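Local coordinates for Chains: A (PDB 6ZM9), which cleaves S-adenosylmethionine as a phage-encoded lyase, releasing 5'-methylthioadenosine, at residues G95-V109 against V117-E129. Sequence-based numbering, arbitrary orientation.
Sequences GKELREDFKQESVIV and VQDVYSITAEWYE. With PRO (proline), chain E; MTA (5'-deoxy-5'-methylthioadenosine), chain F; PO4 (phosphate ion), chain B.
The I123 side chain leaves the sheet and presses its CD1 onto the helix backbone, 3.6 Å from both G95 C and K96 N, the tight part of a contact that illustrates how one hairpin can serve both core and ligand pocket. CD1 also meets V109 CG2 at 3.7 Å on the same sheet face. With CG1 anti to the carbonyl carbon (chi1 -62°), the other branch, CG2, is left to meet K96 CG, the two side chains crossing at about a right angle. Strands 106-113 and 116-124 run antiparallel here: V107 and I123 exchange two backbone hydrogen bonds, V109 and Y121 two more; just past the last bridged pair, A125 N donates to E105 O (2.8 Å). On the opposite face from I123 and V109, I108 CD1 lies 3.6 Å from N7 of the methylthioadenosine.

Beyond the strands the packing gives way to a polar end where W127 is exposed. Its CH2 lies 3.5 Å from E105 CA, and buried A125 sets CB over the ring centre. R99, bent at chi2 and chi3, uses NH1 for Q104 O, in the guanidinium plane, and for O1 of a phosphate probably from the crystallisation liquor; NH2 takes O3 at 2.7 Å. W127 NE1 also donates to O1. The second subunit continues the sheet along Y121-T124.

Past the Schellman motif at K103, R99 thus grips the carbonyl of the very peptide whose N-H, on E105, donates to the bound proline's OXT (2.9 Å). The arginine's charge would probably polarise that peptide and strengthen E105 N-H as a donor to the proline carboxylate, while A125 N helps fix the backbone at E105 O.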
loop_
_atom_site.group_PDB
_atom_site.type_symbol
_atom_site.label_atom_id
_atom_site.label_comp_id
_atom_site.label_asym_id
_atom_site.label_seq_id
_atom_site.Cartn_x
_atom_site.Cartn_y
_atom_site.Cartn_z
ATOM N N GLY A 95 -11.810 -12.585 -5.938
ATOM C CA GLY A 95 -10.630 -12.707 -6.783
ATOM C C GLY A 95 -10.855 -13.604 -7.988
ATOM O O GLY A 95 -10.402 -13.295 -9.095
ATOM N N LYS A 96 -11.548 -14.734 -7.785
ATOM C CA LYS A 96 -11.811 -15.645 -8.893
ATOM C C LYS A 96 -12.688 -14.990 -9.944
ATOM O O LYS A 96 -12.442 -15.142 -11.145
ATOM C CB LYS A 96 -12.472 -16.923 -8.383
ATOM C CG LYS A 96 -11.519 -17.852 -7.697
ATOM C CD LYS A 96 -12.141 -19.216 -7.482
ATOM C CE LYS A 96 -11.104 -20.321 -7.719
ATOM N NZ LYS A 96 -11.616 -21.492 -8.503
ATOM N N GLU A 97 -13.688 -14.212 -9.526
ATOM C CA GLU A 97 -14.548 -13.569 -10.514
ATOM C C GLU A 97 -13.824 -12.425 -11.221
ATOM O O GLU A 97 -14.002 -12.229 -12.427
ATOM C CB GLU A 97 -15.852 -13.100 -9.893
ATOM C CG GLU A 97 -16.861 -12.653 -10.952
ATOM C CD GLU A 97 -17.294 -13.779 -11.898
ATOM O OE1 GLU A 97 -17.712 -14.841 -11.395
ATOM O OE2 GLU A 97 -17.213 -13.610 -13.144
ATOM N N LEU A 98 -13.003 -11.654 -10.495
ATOM C CA LEU A 98 -12.212 -10.612 -11.150
ATOM C C LEU A 98 -11.286 -11.202 -12.208
ATOM O O LEU A 98 -11.109 -10.613 -13.279
ATOM C CB LEU A 98 -11.398 -9.829 -10.115
ATOM C CG LEU A 98 -12.226 -8.893 -9.230
ATOM C CD1 LEU A 98 -11.383 -8.426 -8.053
ATOM C CD2 LEU A 98 -12.809 -7.717 -9.995
ATOM N N ARG A 99 -10.685 -12.364 -11.926
ATOM C CA ARG A 99 -9.809 -12.978 -12.918
ATOM C C ARG A 99 -10.567 -13.253 -14.212
ATOM O O ARG A 99 -10.073 -12.970 -15.307
ATOM C CB ARG A 99 -9.192 -14.280 -12.393
ATOM C CG ARG A 99 -8.108 -14.821 -13.350
ATOM C CD ARG A 99 -8.109 -16.319 -13.552
ATOM N NE ARG A 99 -9.396 -16.847 -14.002
ATOM C CZ ARG A 99 -9.867 -16.794 -15.250
ATOM N NH1 ARG A 99 -9.177 -16.223 -16.234
ATOM N NH2 ARG A 99 -11.060 -17.309 -15.508
ATOM N N GLU A 100 -11.763 -13.846 -14.099
ATOM C CA GLU A 100 -12.575 -14.114 -15.280
ATOM C C GLU A 100 -12.987 -12.817 -15.966
ATOM O O GLU A 100 -12.889 -12.680 -17.190
ATOM C CB GLU A 100 -13.830 -14.884 -14.871
ATOM C CG GLU A 100 -14.833 -14.985 -16.022
ATOM C CD GLU A 100 -16.108 -15.744 -15.696
ATOM O OE1 GLU A 100 -16.070 -16.666 -14.864
ATOM O OE2 GLU A 100 -17.170 -15.440 -16.288
ATOM N N ASP A 101 -13.491 -11.857 -15.185
ATOM C CA ASP A 101 -14.105 -10.677 -15.775
ATOM C C ASP A 101 -13.091 -9.853 -16.553
ATOM O O ASP A 101 -13.454 -9.162 -17.514
ATOM C CB ASP A 101 -14.744 -9.810 -14.692
ATOM C CG ASP A 101 -15.906 -10.501 -13.991
ATOM O OD1 ASP A 101 -16.238 -11.658 -14.333
ATOM O OD2 ASP A 101 -16.466 -9.882 -13.069
ATOM N N PHE A 102 -11.830 -9.874 -16.128
ATOM C CA PHE A 102 -10.771 -9.120 -16.785
ATOM C C PHE A 102 -9.860 -10.007 -17.620
ATOM O O PHE A 102 -8.832 -9.536 -18.108
ATOM C CB PHE A 102 -10.072 -8.220 -15.768
ATOM C CG PHE A 102 -10.994 -7.157 -15.247
ATOM C CD1 PHE A 102 -11.342 -6.090 -16.052
ATOM C CD2 PHE A 102 -11.629 -7.293 -14.028
ATOM C CE1 PHE A 102 -12.243 -5.141 -15.624
ATOM C CE2 PHE A 102 -12.550 -6.333 -13.595
ATOM C CZ PHE A 102 -12.848 -5.260 -14.393
ATOM N N LYS A 103 -10.269 -11.252 -17.869
ATOM C CA LYS A 103 -9.587 -12.127 -18.822
ATOM C C LYS A 103 -8.121 -12.321 -18.456
ATOM O O LYS A 103 -7.249 -12.373 -19.330
ATOM C CB LYS A 103 -9.739 -11.623 -20.258
ATOM C CG LYS A 103 -11.180 -11.512 -20.706
ATOM C CD LYS A 103 -11.241 -11.046 -22.151
ATOM C CE LYS A 103 -12.636 -10.955 -22.697
ATOM N NZ LYS A 103 -12.571 -10.483 -24.115
ATOM N N GLN A 104 -7.852 -12.434 -17.156
ATOM C CA GLN A 104 -6.485 -12.456 -16.653
ATOM C C GLN A 104 -5.916 -13.862 -16.515
ATOM O O GLN A 104 -6.619 -14.815 -16.180
ATOM C CB GLN A 104 -6.424 -11.775 -15.281
ATOM C CG GLN A 104 -6.793 -10.313 -15.336
ATOM C CD GLN A 104 -5.774 -9.533 -16.113
ATOM O OE1 GLN A 104 -4.623 -9.416 -15.695
ATOM N NE2 GLN A 104 -6.177 -9.004 -17.256
ATOM N N GLU A 105 -4.601 -13.962 -16.711
ATOM C CA GLU A 105 -3.908 -15.223 -16.479
ATOM C C GLU A 105 -3.824 -15.535 -14.992
ATOM O O GLU A 105 -3.960 -16.697 -14.586
ATOM C CB GLU A 105 -2.500 -15.219 -17.070
ATOM C CG GLU A 105 -1.877 -16.604 -16.989
ATOM C CD GLU A 105 -0.463 -16.677 -17.510
ATOM O OE1 GLU A 105 0.416 -15.942 -17.017
ATOM O OE2 GLU A 105 -0.233 -17.503 -18.406
ATOM N N SER A 106 -3.578 -14.518 -14.167
ATOM C CA SER A 106 -3.348 -14.689 -12.737
ATOM C C SER A 106 -3.859 -13.468 -11.986
ATOM O O SER A 106 -3.630 -12.342 -12.438
ATOM C CB SER A 106 -1.832 -14.767 -12.508
ATOM O OG SER A 106 -1.488 -15.007 -11.156
ATOM N N VAL A 107 -4.478 -13.690 -10.823
ATOM C CA VAL A 107 -4.815 -12.655 -9.847
ATOM C C VAL A 107 -4.207 -13.100 -8.522
ATOM O O VAL A 107 -4.332 -14.269 -8.141
ATOM C CB VAL A 107 -6.341 -12.474 -9.727
ATOM C CG1 VAL A 107 -6.740 -11.693 -8.492
ATOM C CG2 VAL A 107 -6.881 -11.766 -10.966
ATOM N N ILE A 108 -3.543 -12.190 -7.812
ATOM C CA ILE A 108 -2.946 -12.516 -6.517
ATOM C C ILE A 108 -3.850 -12.015 -5.401
ATOM O O ILE A 108 -4.299 -10.862 -5.425
ATOM C CB ILE A 108 -1.531 -11.920 -6.374
ATOM C CG1 ILE A 108 -0.591 -12.545 -7.397
ATOM C CG2 ILE A 108 -1.029 -12.109 -4.943
ATOM C CD1 ILE A 108 0.743 -11.818 -7.513
ATOM N N VAL A 109 -4.090 -12.871 -4.406
ATOM C CA VAL A 109 -4.900 -12.551 -3.236
ATOM C C VAL A 109 -4.061 -12.815 -1.992
ATOM O O VAL A 109 -3.470 -13.893 -1.847
ATOM C CB VAL A 109 -6.182 -13.401 -3.196
ATOM C CG1 VAL A 109 -6.938 -13.155 -1.901
ATOM C CG2 VAL A 109 -7.055 -13.106 -4.382
ATOM N N VAL A 117 0.035 -12.429 7.604
ATOM C CA VAL A 117 -0.462 -13.094 6.406
ATOM C C VAL A 117 -0.862 -14.521 6.746
ATOM O O VAL A 117 -0.049 -15.320 7.228
ATOM C CB VAL A 117 0.575 -13.068 5.276
ATOM C CG1 VAL A 117 0.059 -13.846 4.095
ATOM C CG2 VAL A 117 0.875 -11.639 4.880
ATOM N N GLN A 118 -2.122 -14.848 6.473
ATOM C CA GLN A 118 -2.648 -16.191 6.646
ATOM C C GLN A 118 -2.459 -17.029 5.393
ATOM O O GLN A 118 -2.197 -18.233 5.492
ATOM C CB GLN A 118 -4.134 -16.110 6.992
ATOM C CG GLN A 118 -4.397 -15.274 8.221
ATOM C CD GLN A 118 -3.664 -15.817 9.420
ATOM O OE1 GLN A 118 -3.915 -16.944 9.860
ATOM N NE2 GLN A 118 -2.729 -15.031 9.947
ATOM N N ASP A 119 -2.596 -16.410 4.221
ATOM C CA ASP A 119 -2.515 -17.114 2.956
ATOM C C ASP A 119 -2.170 -16.100 1.867
ATOM O O ASP A 119 -2.680 -14.977 1.879
ATOM C CB ASP A 119 -3.858 -17.777 2.567
ATOM C CG ASP A 119 -4.606 -18.438 3.747
ATOM O OD1 ASP A 119 -4.325 -19.630 4.033
ATOM O OD2 ASP A 119 -5.529 -17.798 4.323
ATOM N N VAL A 120 -1.323 -16.504 0.922
ATOM C CA VAL A 120 -1.170 -15.808 -0.347
ATOM C C VAL A 120 -1.531 -16.823 -1.416
ATOM O O VAL A 120 -1.005 -17.943 -1.409
ATOM C CB VAL A 120 0.258 -15.301 -0.590
ATOM C CG1 VAL A 120 0.350 -14.606 -1.937
ATOM C CG2 VAL A 120 0.670 -14.353 0.467
ATOM N N TYR A 121 -2.442 -16.445 -2.300
ATOM C CA TYR A 121 -2.928 -17.311 -3.349
ATOM C C TYR A 121 -2.638 -16.669 -4.688
ATOM O O TYR A 121 -2.791 -15.453 -4.848
ATOM C CB TYR A 121 -4.477 -17.482 -3.295
ATOM C CG TYR A 121 -5.016 -17.952 -1.982
ATOM C CD1 TYR A 121 -5.021 -19.297 -1.664
ATOM C CD2 TYR A 121 -5.534 -17.055 -1.067
ATOM C CE1 TYR A 121 -5.512 -19.747 -0.450
ATOM C CE2 TYR A 121 -6.020 -17.490 0.154
ATOM C CZ TYR A 121 -6.014 -18.839 0.461
ATOM O OH TYR A 121 -6.501 -19.292 1.669
ATOM N N SER A 122 -2.236 -17.485 -5.658
ATOM C CA SER A 122 -2.284 -17.099 -7.074
ATOM C C SER A 122 -3.471 -17.817 -7.698
ATOM O O SER A 122 -3.517 -19.049 -7.660
ATOM C CB SER A 122 -0.957 -17.438 -7.799
ATOM O OG SER A 122 -0.934 -16.826 -9.089
ATOM N N ILE A 123 -4.421 -17.058 -8.211
ATOM C CA ILE A 123 -5.601 -17.621 -8.832
ATOM C C ILE A 123 -5.291 -17.659 -10.309
ATOM O O ILE A 123 -5.188 -16.604 -10.946
ATOM C CB ILE A 123 -6.854 -16.790 -8.549
ATOM C CG1 ILE A 123 -7.138 -16.747 -7.064
ATOM C CG2 ILE A 123 -8.026 -17.392 -9.325
ATOM C CD1 ILE A 123 -8.241 -15.774 -6.670
ATOM N N THR A 124 -5.100 -18.856 -10.854
ATOM C CA THR A 124 -4.488 -19.016 -12.161
ATOM C C THR A 124 -5.470 -19.635 -13.131
ATOM O O THR A 124 -6.126 -20.634 -12.815
ATOM C CB THR A 124 -3.231 -19.873 -12.041
ATOM O OG1 THR A 124 -2.337 -19.233 -11.128
ATOM C CG2 THR A 124 -2.555 -20.009 -13.371
ATOM N N ALA A 125 -5.538 -19.052 -14.319
ATOM C CA ALA A 125 -6.405 -19.565 -15.360
ATOM C C ALA A 125 -5.970 -20.960 -15.785
ATOM O O ALA A 125 -4.778 -21.261 -15.883
ATOM C CB ALA A 125 -6.321 -18.635 -16.568
ATOM N N GLU A 126 -6.953 -21.807 -16.081
ATOM C CA GLU A 126 -6.711 -23.173 -16.522
ATOM C C GLU A 126 -6.907 -23.339 -18.028
ATOM O O GLU A 126 -7.272 -24.421 -18.498
ATOM C CB GLU A 126 -7.593 -24.134 -15.731
ATOM C CG GLU A 126 -7.227 -24.246 -14.256
ATOM C CD GLU A 126 -8.188 -25.154 -13.499
ATOM O OE1 GLU A 126 -8.245 -26.355 -13.794
ATOM O OE2 GLU A 126 -8.943 -24.681 -12.639
ATOM N N TRP A 127 -6.657 -22.280 -18.791
ATOM C CA TRP A 127 -6.698 -22.351 -20.238
ATOM C C TRP A 127 -5.977 -23.589 -20.757
ATOM O O TRP A 127 -4.824 -23.854 -20.396
ATOM C CB TRP A 127 -6.023 -21.103 -20.802
ATOM C CG TRP A 127 -6.633 -19.794 -20.356
ATOM C CD1 TRP A 127 -7.950 -19.541 -20.072
ATOM C CD2 TRP A 127 -5.942 -18.562 -20.181
ATOM N NE1 TRP A 127 -8.112 -18.218 -19.711
ATOM C CE2 TRP A 127 -6.891 -17.597 -19.784
ATOM C CE3 TRP A 127 -4.607 -18.171 -20.327
ATOM C CZ2 TRP A 127 -6.542 -16.279 -19.522
ATOM C CZ3 TRP A 127 -4.268 -16.860 -20.064
ATOM C CH2 TRP A 127 -5.223 -15.936 -19.657
ATOM N N TYR A 128 -6.649 -24.312 -21.654
ATOM C CA TYR A 128 -6.149 -25.596 -22.109
ATOM C C TYR A 128 -4.858 -25.411 -22.892
ATOM O O TYR A 128 -4.768 -24.531 -23.753
ATOM C CB TYR A 128 -7.173 -26.274 -23.026
ATOM C CG TYR A 128 -6.738 -27.674 -23.348
ATOM C CD1 TYR A 128 -6.987 -28.702 -22.465
ATOM C CD2 TYR A 128 -6.012 -27.959 -24.493
ATOM C CE1 TYR A 128 -6.558 -29.981 -22.712
ATOM C CE2 TYR A 128 -5.569 -29.254 -24.755
ATOM C CZ TYR A 128 -5.848 -30.260 -23.857
ATOM O OH TYR A 128 -5.410 -31.545 -24.108
ATOM N N GLU A 129 -3.872 -26.269 -22.622
ATOM C CA GLU A 129 -2.597 -26.265 -23.339
ATOM C C GLU A 129 -2.350 -27.663 -23.888
ATOM O O GLU A 129 -2.294 -28.624 -23.115
ATOM C CB GLU A 129 -1.465 -25.842 -22.388
ATOM C CG GLU A 129 -1.675 -24.456 -21.765
ATOM C CD GLU A 129 -1.851 -23.360 -22.810
ATOM O OE1 GLU A 129 -1.429 -23.570 -23.971
ATOM O OE2 GLU A 129 -2.407 -22.288 -22.466
HETATM N N PRO E . -2.289 -8.973 -16.958
HETATM C CA PRO E . -1.810 -9.701 -18.134
HETATM C C PRO E . -2.658 -10.911 -18.485
HETATM O O PRO E . -2.732 -11.308 -19.656
HETATM C CB PRO E . -0.428 -10.175 -17.690
HETATM C CG PRO E . -0.531 -10.179 -16.151
HETATM C CD PRO E . -1.822 -9.617 -15.723
HETATM O OXT PRO E . -3.255 -11.523 -17.600
HETATM C CS MTA F . -0.681 -11.214 -11.042
HETATM S "S5'" MTA F . -0.343 -10.127 -12.390
HETATM C "C5'" MTA F . -1.282 -8.671 -11.898
HETATM C "C4'" MTA F . -0.518 -7.640 -11.091
HETATM O "O4'" MTA F . -0.033 -8.252 -9.885
HETATM C "C2'" MTA F . 1.474 -6.501 -10.520
HETATM O "O2'" MTA F . 0.922 -5.239 -10.180
HETATM C "C3'" MTA F . 0.721 -7.028 -11.744
HETATM O "O3'" MTA F . 0.415 -6.015 -12.688
HETATM C "C1'" MTA F . 1.128 -7.554 -9.456
HETATM N N9 MTA F . 2.196 -8.515 -9.228
HETATM C C8 MTA F . 2.477 -9.664 -9.923
HETATM N N7 MTA F . 3.450 -10.381 -9.413
HETATM C C5 MTA F . 3.846 -9.648 -8.301
HETATM C C6 MTA F . 4.784 -9.898 -7.280
HETATM N N6 MTA F . 5.534 -11.006 -7.201
HETATM N N1 MTA F . 4.891 -8.977 -6.289
HETATM C C2 MTA F . 4.105 -7.894 -6.326
HETATM N N3 MTA F . 3.175 -7.567 -7.219
HETATM C C4 MTA F . 3.089 -8.489 -8.190
HETATM P P PO4 B . -11.843 -16.133 -18.984
HETATM O O1 PO4 B . -10.357 -16.428 -18.995
HETATM O O2 PO4 B . -12.389 -16.774 -20.247
HETATM O O3 PO4 B . -12.457 -16.756 -17.757
HETATM O O4 PO4 B . -12.087 -14.632 -18.976
#